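Local coordinates for protein alpha-rhamnosidase (PDB 6I60) that probably catalyses the hydrolysis of terminal non-reducing alpha-L-rhamnose residues in alpha-L-rhamnosides, at residues K153-E158 with T172-P177; A176-K181 with Y291-L296; L201-I206 with G246-N251. One frame throughout, in Å; residues are numbered along the deposited sequence.

All three contacts belong to neighbouring antiparallel strands, and strand 171-184 links them: it takes part in contacts 1 and 2, which share Ala176 and Pro177, and it lies beside strand 242-250 of contact 3. Contact 1 is partly buried, with Lys156 and Glu158 exposed, and joins a pair of backbone bonds to packing on a tyrosine face. Contact 2 is buried; between its two segments, side-chain packing replaces backbone pairing where strand 288-298 is interrupted. Contact 3, also buried, is the most regular, a ladder of backbone bonds with a mostly apolar face and a face carrying a glutamate. Leu249 N bonds to Pro177 O, and Phe179 N to Val247 O, joining strands 242-250 and 171-184.

Contact 1 of 3, residues K153-E158 with T172-P177; sequences KEHKYE and TIAYAP
CG of Lys156 sits over one face of the Tyr175 ring, the two side chains running side by side and pointing the same way. It makes a CH-pi contact, 4.2 Å from the centroid of the Tyr175 ring and displaced toward its rim. Tyr175 is brought there by its first torsion (chi1 -86°), which sets CG beside its backbone N, the atom that gives a weak bond to Lys156 O at 3.0 Å. A lysine suits this exposed edge, because its CG methylene can pack on the ring while the ammonium extends beyond it. With an alanine for Tyr175 the ring is gone, and CG of Lys156 would probably lose the face it rests on, the lysine chain left free to turn.

Farther along, the backbones pair. Glu158 N bonds to Ile173 O at 2.7 Å, and Ile173 N answers with a bond to Glu158 O that runs nearly straight out from the carbonyl. Tyr157 and Ala174 form the adjoining non-hydrogen-bonded pair, where the small alanine meets Tyr157 at CB, 4.1 Å from CB of Ala174. CG2 of Thr172 then comes obliquely against the Tyr157 ring, 3.6 Å from CD2; the branched threonine runs alongside the tyrosine.

In the next shell, Phe262 stacks with the His155 ring and also meets Tyr157, while Tyr291 meets Tyr175 with its plane inclined by about 40°. Asn251, just past strand 242-250, donates through ND2 to Ala174 O. The pairing of strands 157-160 and 171-184 is that of a beta hairpin at the edge of the rhamnosidase's beta-rich region.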
loop_
_atom_site.group_PDB
_atom_site.type_symbol
_atom_site.label_atom_id
_atom_site.label_comp_id
_atom_site.label_asym_id
_atom_site.label_seq_id
_atom_site.Cartn_x
_atom_site.Cartn_y
_atom_site.Cartn_z
ATOM N N LYS A 153 -12.840 -24.113 -24.637
ATOM C CA LYS A 153 -11.977 -24.519 -25.738
ATOM C C LYS A 153 -11.969 -23.521 -26.889
ATOM O O LYS A 153 -10.925 -23.328 -27.521
ATOM C CB LYS A 153 -12.401 -25.902 -26.250
ATOM C CG LYS A 153 -11.846 -26.294 -27.613
ATOM C CD LYS A 153 -12.384 -27.648 -28.066
ATOM C CE LYS A 153 -13.799 -27.894 -27.554
ATOM N NZ LYS A 153 -14.284 -29.264 -27.874
ATOM N N GLU A 154 -13.101 -22.863 -27.158
ATOM C CA GLU A 154 -13.170 -21.911 -28.264
ATOM C C GLU A 154 -12.391 -20.639 -27.946
ATOM O O GLU A 154 -11.434 -20.294 -28.647
ATOM C CB GLU A 154 -14.636 -21.595 -28.588
ATOM C CG GLU A 154 -14.887 -20.211 -29.188
ATOM C CD GLU A 154 -14.619 -20.152 -30.682
ATOM O OE1 GLU A 154 -14.188 -19.085 -31.169
ATOM O OE2 GLU A 154 -14.842 -21.171 -31.367
ATOM N N HIS A 155 -12.789 -19.934 -26.884
ATOM C CA HIS A 155 -12.156 -18.687 -26.460
ATOM C C HIS A 155 -12.152 -17.627 -27.556
ATOM O O HIS A 155 -11.188 -17.524 -28.323
ATOM C CB HIS A 155 -10.724 -18.944 -25.982
ATOM C CG HIS A 155 -10.575 -18.919 -24.494
ATOM N ND1 HIS A 155 -11.036 -17.877 -23.719
ATOM C CD2 HIS A 155 -10.025 -19.812 -23.638
ATOM C CE1 HIS A 155 -10.773 -18.127 -22.449
ATOM N NE2 HIS A 155 -10.160 -19.294 -22.372
ATOM N N LYS A 156 -13.215 -16.830 -27.635
ATOM C CA LYS A 156 -13.238 -15.690 -28.540
ATOM C C LYS A 156 -12.539 -14.501 -27.889
ATOM O O LYS A 156 -12.732 -14.220 -26.702
ATOM C CB LYS A 156 -14.680 -15.328 -28.918
ATOM C CG LYS A 156 -14.844 -14.229 -29.995
ATOM C CD LYS A 156 -13.654 -14.111 -30.959
ATOM C CE LYS A 156 -14.076 -13.728 -32.366
ATOM N NZ LYS A 156 -14.495 -12.295 -32.451
ATOM N N TYR A 157 -11.712 -13.816 -28.676
ATOM C CA TYR A 157 -10.948 -12.665 -28.228
ATOM C C TYR A 157 -10.951 -11.610 -29.326
ATOM O O TYR A 157 -11.346 -11.867 -30.467
ATOM C CB TYR A 157 -9.509 -13.056 -27.876
ATOM C CG TYR A 157 -8.782 -13.717 -29.024
ATOM C CD1 TYR A 157 -8.960 -15.068 -29.298
ATOM C CD2 TYR A 157 -7.926 -12.989 -29.840
ATOM C CE1 TYR A 157 -8.303 -15.676 -30.348
ATOM C CE2 TYR A 157 -7.265 -13.590 -30.892
ATOM C CZ TYR A 157 -7.457 -14.933 -31.142
ATOM O OH TYR A 157 -6.801 -15.536 -32.189
ATOM N N GLU A 158 -10.500 -10.409 -28.967
ATOM C CA GLU A 158 -10.260 -9.332 -29.918
ATOM C C GLU A 158 -8.853 -8.798 -29.697
ATOM O O GLU A 158 -8.382 -8.724 -28.558
ATOM C CB GLU A 158 -11.285 -8.198 -29.768
ATOM C CG GLU A 158 -12.279 -8.097 -30.918
ATOM C CD GLU A 158 -13.133 -6.843 -30.847
ATOM O OE1 GLU A 158 -14.357 -6.940 -31.080
ATOM O OE2 GLU A 158 -12.579 -5.761 -30.558
ATOM N N THR A 172 -4.612 -8.094 -26.422
ATOM C CA THR A 172 -5.461 -9.229 -26.767
ATOM C C THR A 172 -6.505 -9.383 -25.667
ATOM O O THR A 172 -6.191 -9.840 -24.563
ATOM C CB THR A 172 -4.638 -10.507 -26.925
ATOM O OG1 THR A 172 -3.356 -10.189 -27.482
ATOM C CG2 THR A 172 -5.349 -11.487 -27.839
ATOM N N ILE A 173 -7.741 -8.996 -25.966
ATOM C CA ILE A 173 -8.826 -8.987 -24.991
ATOM C C ILE A 173 -9.740 -10.165 -25.296
ATOM O O ILE A 173 -10.429 -10.180 -26.324
ATOM C CB ILE A 173 -9.603 -7.663 -25.015
ATOM C CG1 ILE A 173 -8.706 -6.507 -24.568
ATOM C CG2 ILE A 173 -10.839 -7.758 -24.132
ATOM C CD1 ILE A 173 -8.722 -5.322 -25.511
ATOM N N ALA A 174 -9.751 -11.153 -24.403
ATOM C CA ALA A 174 -10.661 -12.281 -24.512
ATOM C C ALA A 174 -12.029 -11.909 -23.945
ATOM O O ALA A 174 -12.238 -10.816 -23.411
ATOM C CB ALA A 174 -10.084 -13.501 -23.799
ATOM N N TYR A 175 -12.977 -12.831 -24.060
ATOM C CA TYR A 175 -14.323 -12.612 -23.557
ATOM C C TYR A 175 -14.384 -12.997 -22.080
ATOM O O TYR A 175 -13.360 -13.220 -21.429
ATOM C CB TYR A 175 -15.334 -13.395 -24.390
ATOM C CG TYR A 175 -15.819 -12.673 -25.626
ATOM C CD1 TYR A 175 -14.937 -11.967 -26.436
ATOM C CD2 TYR A 175 -17.158 -12.706 -25.989
ATOM C CE1 TYR A 175 -15.378 -11.311 -27.568
ATOM C CE2 TYR A 175 -17.608 -12.053 -27.119
ATOM C CZ TYR A 175 -16.715 -11.358 -27.905
ATOM O OH TYR A 175 -17.162 -10.709 -29.031
ATOM N N ALA A 176 -15.595 -13.079 -21.533
ATOM C CA ALA A 176 -15.792 -13.426 -20.130
ATOM C C ALA A 176 -16.510 -14.763 -20.025
ATOM O O ALA A 176 -17.746 -14.811 -20.113
ATOM C CB ALA A 176 -16.584 -12.332 -19.408
ATOM N N PRO A 177 -15.796 -15.869 -19.841
ATOM C CA PRO A 177 -16.464 -17.167 -19.729
ATOM C C PRO A 177 -17.062 -17.382 -18.349
ATOM O O PRO A 177 -16.537 -16.924 -17.332
ATOM C CB PRO A 177 -15.333 -18.166 -19.998
ATOM C CG PRO A 177 -14.107 -17.467 -19.531
ATOM C CD PRO A 177 -14.328 -15.990 -19.770
#

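Contact 2 of 3, residues A176-K181 with Y291-L296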
loop_
_atom_site.group_PDB
_atom_site.type_symbol
_atom_site.label_atom_id
_atom_site.label_comp_id
_atom_site.label_asym_id
_atom_site.label_seq_id
_atom_site.Cartn_x
_atom_site.Cartn_y
_atom_site.Cartn_z
ATOM N N ALA A 176 -15.595 -13.079 -21.533
ATOM C CA ALA A 176 -15.792 -13.426 -20.130
ATOM C C ALA A 176 -16.510 -14.763 -20.025
ATOM O O ALA A 176 -17.746 -14.811 -20.113
ATOM C CB ALA A 176 -16.584 -12.332 -19.408
ATOM N N PRO A 177 -15.796 -15.869 -19.841
ATOM C CA PRO A 177 -16.464 -17.167 -19.729
ATOM C C PRO A 177 -17.062 -17.382 -18.349
ATOM O O PRO A 177 -16.537 -16.924 -17.332
ATOM C CB PRO A 177 -15.333 -18.166 -19.998
ATOM C CG PRO A 177 -14.107 -17.467 -19.531
ATOM C CD PRO A 177 -14.328 -15.990 -19.770
ATOM N N MET A 178 -18.186 -18.092 -18.331
ATOM C CA MET A 178 -18.852 -18.489 -17.100
ATOM C C MET A 178 -18.757 -20.000 -16.942
ATOM O O MET A 178 -18.813 -20.740 -17.927
ATOM C CB MET A 178 -20.320 -18.052 -17.100
ATOM C CG MET A 178 -20.538 -16.608 -17.520
ATOM S SD MET A 178 -22.254 -16.257 -17.944
ATOM C CE MET A 178 -22.621 -14.920 -16.811
ATOM N N PHE A 179 -18.609 -20.453 -15.700
ATOM C CA PHE A 179 -18.459 -21.871 -15.399
ATOM C C PHE A 179 -19.471 -22.269 -14.339
ATOM O O PHE A 179 -19.636 -21.566 -13.337
ATOM C CB PHE A 179 -17.037 -22.188 -14.927
ATOM C CG PHE A 179 -15.994 -21.992 -15.989
ATOM C CD1 PHE A 179 -15.379 -20.764 -16.156
ATOM C CD2 PHE A 179 -15.633 -23.035 -16.825
ATOM C CE1 PHE A 179 -14.421 -20.580 -17.134
ATOM C CE2 PHE A 179 -14.676 -22.856 -17.805
ATOM C CZ PHE A 179 -14.069 -21.627 -17.959
ATOM N N ARG A 180 -20.141 -23.397 -14.561
ATOM C CA ARG A 180 -21.214 -23.858 -13.693
ATOM C C ARG A 180 -21.040 -25.337 -13.386
ATOM O O ARG A 180 -20.677 -26.125 -14.265
ATOM C CB ARG A 180 -22.584 -23.621 -14.336
ATOM C CG ARG A 180 -23.732 -24.196 -13.538
ATOM C CD ARG A 180 -25.032 -24.211 -14.323
ATOM N NE ARG A 180 -26.181 -23.829 -13.503
ATOM C CZ ARG A 180 -26.614 -24.497 -12.435
ATOM N NH1 ARG A 180 -26.010 -25.610 -12.034
ATOM N NH2 ARG A 180 -27.669 -24.052 -11.768
ATOM N N LYS A 181 -21.302 -25.706 -12.133
ATOM C CA LYS A 181 -21.278 -27.096 -11.701
ATOM C C LYS A 181 -22.324 -27.277 -10.611
ATOM O O LYS A 181 -22.476 -26.417 -9.740
ATOM C CB LYS A 181 -19.888 -27.504 -11.193
ATOM C CG LYS A 181 -19.856 -28.812 -10.416
ATOM C CD LYS A 181 -19.621 -29.998 -11.338
ATOM C CE LYS A 181 -20.017 -31.307 -10.674
ATOM N NZ LYS A 181 -21.447 -31.643 -10.923
ATOM N N TYR A 291 -20.760 -18.389 -22.744
ATOM C CA TYR A 291 -20.535 -16.952 -22.766
ATOM C C TYR A 291 -21.804 -16.241 -22.317
ATOM O O TYR A 291 -22.915 -16.673 -22.636
ATOM C CB TYR A 291 -20.131 -16.475 -24.162
ATOM C CG TYR A 291 -18.652 -16.610 -24.452
ATOM C CD1 TYR A 291 -17.716 -16.546 -23.428
ATOM C CD2 TYR A 291 -18.193 -16.804 -25.748
ATOM C CE1 TYR A 291 -16.363 -16.671 -23.687
ATOM C CE2 TYR A 291 -16.842 -16.930 -26.017
ATOM C CZ TYR A 291 -15.933 -16.861 -24.984
ATOM O OH TYR A 291 -14.589 -16.985 -25.251
ATOM N N GLY A 292 -21.635 -15.152 -21.572
ATOM C CA GLY A 292 -22.761 -14.447 -21.012
ATOM C C GLY A 292 -22.909 -13.034 -21.536
ATOM O O GLY A 292 -22.634 -12.739 -22.703
ATOM N N PRO A 293 -23.361 -12.127 -20.666
ATOM C CA PRO A 293 -23.566 -10.739 -21.106
ATOM C C PRO A 293 -22.271 -9.984 -21.362
ATOM O O PRO A 293 -22.230 -9.149 -22.272
ATOM C CB PRO A 293 -24.363 -10.122 -19.949
ATOM C CG PRO A 293 -24.014 -10.957 -18.761
ATOM C CD PRO A 293 -23.791 -12.346 -19.274
ATOM N N ILE A 294 -21.216 -10.248 -20.598
ATOM C CA ILE A 294 -19.972 -9.497 -20.736
ATOM C C ILE A 294 -19.207 -10.006 -21.949
ATOM O O ILE A 294 -18.934 -11.206 -22.072
ATOM C CB ILE A 294 -19.123 -9.605 -19.460
ATOM C CG1 ILE A 294 -19.847 -8.957 -18.281
ATOM C CG2 ILE A 294 -17.772 -8.940 -19.665
ATOM C CD1 ILE A 294 -20.267 -9.936 -17.214
ATOM N N THR A 295 -18.858 -9.089 -22.854
ATOM C CA THR A 295 -18.033 -9.431 -24.007
ATOM C C THR A 295 -16.575 -9.111 -23.710
ATOM O O THR A 295 -15.912 -9.841 -22.968
ATOM C CB THR A 295 -18.498 -8.685 -25.260
ATOM O OG1 THR A 295 -18.268 -7.280 -25.098
ATOM C CG2 THR A 295 -19.982 -8.928 -25.505
ATOM N N LEU A 296 -16.068 -8.018 -24.276
ATOM C CA LEU A 296 -14.690 -7.617 -24.040
ATOM C C LEU A 296 -14.543 -6.993 -22.659
ATOM O O LEU A 296 -15.421 -6.262 -22.193
ATOM C CB LEU A 296 -14.232 -6.629 -25.112
ATOM C CG LEU A 296 -14.364 -7.099 -26.560
ATOM C CD1 LEU A 296 -13.953 -5.991 -27.516
ATOM C CD2 LEU A 296 -13.530 -8.345 -26.788
#
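Ala176 packs its methyl group on Ile294, where backbone pairing of the antiparallel strands 171-184 and 288-298 lapses, the second being broken around Gly292 and Pro293. CB of Ala176 lies 3.6 Å from CG2 of Ile294, a branch that chi1 (-64°) sets opposite the backbone N. A methyl is enough to meet the isoleucine branch here, and Ile248 of strand 242-250 adds to the apolar surroundings of Ile294. The carbonyl of Ala176 is turned to the Tyr291 ring instead: its O lies at the ring edge, 3.7 Å from CD1 of Tyr291.

Pro177 follows, and Tyr291 again presents its edge, with the proline N near the plane of the ring and CB of Pro177 4.1 Å from CE1 of Tyr291. Proline has no N-H to give, so its side toward Tyr291 is suited to apolar contact. The hydroxyl of Tyr291 reaches past it to accept a bond from the backbone N of Lys156, and the ring also receives a cation-pi contact from Lys152.

Met178 restores the link to the partner strand through backbone bonds with Thr290, while its side chain reaches toward the interruption. Its SD lies 3.6 Å from CA of Gly292; glycine, with no side chain, lets the sulfur lie against its CA. Methionine, unbranched and flexible, can then bend at its last torsion (chi3 123°) and cross the Pro293 side chain at about a right angle, so that the methyl CE ends 3.7 Å from CD of Pro293.

Contact 3 of 3, residues L201-I206 with G246-N251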
loop_
_atom_site.group_PDB
_atom_site.type_symbol
_atom_site.label_atom_id
_atom_site.label_comp_id
_atom_site.label_asym_id
_atom_site.label_seq_id
_atom_site.Cartn_x
_atom_site.Cartn_y
_atom_site.Cartn_z
ATOM N N LEU A 201 -9.130 -12.429 -13.342
ATOM C CA LEU A 201 -10.137 -11.938 -12.414
ATOM C C LEU A 201 -11.311 -12.907 -12.399
ATOM O O LEU A 201 -11.519 -13.676 -13.341
ATOM C CB LEU A 201 -10.613 -10.530 -12.793
ATOM C CG LEU A 201 -9.527 -9.457 -12.896
ATOM C CD1 LEU A 201 -10.072 -8.190 -13.543
ATOM C CD2 LEU A 201 -8.937 -9.159 -11.522
ATOM N N TYR A 202 -12.084 -12.869 -11.315
ATOM C CA TYR A 202 -13.202 -13.790 -11.170
ATOM C C TYR A 202 -14.275 -13.175 -10.283
ATOM O O TYR A 202 -14.037 -12.208 -9.556
ATOM C CB TYR A 202 -12.750 -15.140 -10.595
ATOM C CG TYR A 202 -12.422 -15.101 -9.117
ATOM C CD1 TYR A 202 -11.141 -14.787 -8.682
ATOM C CD2 TYR A 202 -13.390 -15.379 -8.158
ATOM C CE1 TYR A 202 -10.835 -14.747 -7.335
ATOM C CE2 TYR A 202 -13.093 -15.338 -6.810
ATOM C CZ TYR A 202 -11.814 -15.024 -6.404
ATOM O OH TYR A 202 -11.511 -14.985 -5.065
ATOM N N GLU A 203 -15.467 -13.765 -10.355
ATOM C CA GLU A 203 -16.559 -13.466 -9.441
ATOM C C GLU A 203 -17.258 -14.774 -9.110
ATOM O O GLU A 203 -17.628 -15.526 -10.016
ATOM C CB GLU A 203 -17.546 -12.460 -10.047
ATOM C CG GLU A 203 -17.295 -11.021 -9.622
ATOM C CD GLU A 203 -18.423 -10.082 -10.012
ATOM O OE1 GLU A 203 -19.174 -10.408 -10.955
ATOM O OE2 GLU A 203 -18.557 -9.015 -9.374
ATOM N N LEU A 204 -17.428 -15.050 -7.820
ATOM C CA LEU A 204 -17.951 -16.327 -7.356
ATOM C C LEU A 204 -19.401 -16.191 -6.910
ATOM O O LEU A 204 -19.768 -15.228 -6.230
ATOM C CB LEU A 204 -17.102 -16.869 -6.205
ATOM C CG LEU A 204 -17.614 -18.136 -5.524
ATOM C CD1 LEU A 204 -17.479 -19.334 -6.448
ATOM C CD2 LEU A 204 -16.868 -18.367 -4.225
ATOM N N TYR A 205 -20.220 -17.169 -7.293
ATOM C CA TYR A 205 -21.623 -17.227 -6.911
ATOM C C TYR A 205 -21.958 -18.631 -6.430
ATOM O O TYR A 205 -21.463 -19.618 -6.981
ATOM C CB TYR A 205 -22.542 -16.846 -8.079
ATOM C CG TYR A 205 -22.441 -15.397 -8.491
ATOM C CD1 TYR A 205 -23.227 -14.426 -7.883
ATOM C CD2 TYR A 205 -21.562 -14.998 -9.489
ATOM C CE1 TYR A 205 -23.139 -13.099 -8.255
ATOM C CE2 TYR A 205 -21.468 -13.673 -9.868
ATOM C CZ TYR A 205 -22.259 -12.728 -9.248
ATOM O OH TYR A 205 -22.168 -11.406 -9.622
ATOM N N ILE A 206 -22.798 -18.714 -5.400
ATOM C CA ILE A 206 -23.267 -19.990 -4.868
ATOM C C ILE A 206 -24.763 -19.872 -4.624
ATOM O O ILE A 206 -25.196 -19.064 -3.794
ATOM C CB ILE A 206 -22.541 -20.391 -3.571
ATOM C CG1 ILE A 206 -21.135 -20.902 -3.889
ATOM C CG2 ILE A 206 -23.335 -21.451 -2.821
ATOM C CD1 ILE A 206 -20.465 -21.616 -2.738
ATOM N N GLY A 246 -21.298 -20.613 -9.255
ATOM C CA GLY A 246 -21.090 -19.791 -10.431
ATOM C C GLY A 246 -19.793 -19.011 -10.408
ATOM O O GLY A 246 -19.502 -18.307 -9.435
ATOM N N VAL A 247 -18.999 -19.133 -11.469
ATOM C CA VAL A 247 -17.735 -18.416 -11.598
ATOM C C VAL A 247 -17.670 -17.811 -12.993
ATOM O O VAL A 247 -17.784 -18.533 -13.991
ATOM C CB VAL A 247 -16.518 -19.324 -11.356
ATOM C CG1 VAL A 247 -15.236 -18.512 -11.442
ATOM C CG2 VAL A 247 -16.623 -20.023 -10.009
ATOM N N ILE A 248 -17.483 -16.496 -13.063
ATOM C CA ILE A 248 -17.277 -15.784 -14.318
ATOM C C ILE A 248 -15.856 -15.235 -14.317
ATOM O O ILE A 248 -15.404 -14.672 -13.314
ATOM C CB ILE A 248 -18.316 -14.665 -14.514
ATOM C CG1 ILE A 248 -17.973 -13.821 -15.742
ATOM C CG2 ILE A 248 -18.422 -13.799 -13.270
ATOM C CD1 ILE A 248 -19.184 -13.279 -16.461
ATOM N N LEU A 249 -15.151 -15.412 -15.431
ATOM C CA LEU A 249 -13.737 -15.080 -15.522
ATOM C C LEU A 249 -13.524 -13.774 -16.275
ATOM O O LEU A 249 -14.157 -13.526 -17.305
ATOM C CB LEU A 249 -12.962 -16.200 -16.217
ATOM C CG LEU A 249 -12.761 -17.487 -15.418
ATOM C CD1 LEU A 249 -11.810 -18.411 -16.152
ATOM C CD2 LEU A 249 -12.247 -17.185 -14.018
ATOM N N GLY A 250 -12.621 -12.945 -15.754
ATOM C CA GLY A 250 -12.200 -11.735 -16.433
ATOM C C GLY A 250 -10.743 -11.810 -16.841
ATOM O O GLY A 250 -9.997 -12.651 -16.330
ATOM N N ASN A 251 -10.319 -10.942 -17.762
ATOM C CA ASN A 251 -8.940 -10.983 -18.241
ATOM C C ASN A 251 -7.977 -10.397 -17.214
ATOM O O ASN A 251 -7.109 -11.101 -16.686
ATOM C CB ASN A 251 -8.819 -10.233 -19.571
ATOM C CG ASN A 251 -9.842 -10.685 -20.593
ATOM O OD1 ASN A 251 -10.582 -11.644 -20.373
ATOM N ND2 ASN A 251 -9.893 -9.988 -21.717
#
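Glu203 and Ile248 lie side by side across a hydrogen-bonded pair of antiparallel strands, their side chains pointing the same way. CB of Glu203 touches CG2 of Ile248 at 3.6 Å; that methyl sits between the backbone N and the carbonyl carbon of Ile248, while CG1 is turned opposite the N (chi1 173°). The isoleucine thus covers the aliphatic root of the glutamate, whose chain runs on extended to its carboxylate. There the charge is buried but paired: Arg210 makes a salt bridge to OE2 and Arg430 another to OE1, an arrangement that probably favours the ionised form. The hydroxyl of Tyr205, next on this face, adds only a weak bond to OE1.

Tyr205 stands opposite Gly246, which has no side chain to meet it. The carbonyl of Gly246 lies at the edge of the Tyr205 ring, its O 3.9 Å from CD2 of Tyr205. Gly250 plays a similar part beside Leu201, whose CB approaches the glycine CA at 4.1 Å.

The other face is mostly apolar. Leu204 and Val247 cross obliquely, CD1 of Leu204 meeting CG2 of Val247 at 3.7 Å, since chi1 of Leu204 (174°) sends its branches toward the neighbouring strand. CB of Tyr202 rests on CD2 of Leu249 at 4.0 Å, while its ring leads away and its hydroxyl bonds to Asp217 and Tyr232.

Between the two faces the backbones keep register: Glu203 N reaches Ile248 O at 3.1 Å, in the carbonyl plane, and Leu201 and Gly250 exchange two bonds. Tyr202, Leu204 and Val247 pack on Ile196 and Val194 of strand 189-199, which belongs to a second sheet, consistent with a beta-sandwich in the alpha-L-rhamnosidase N-terminal domain.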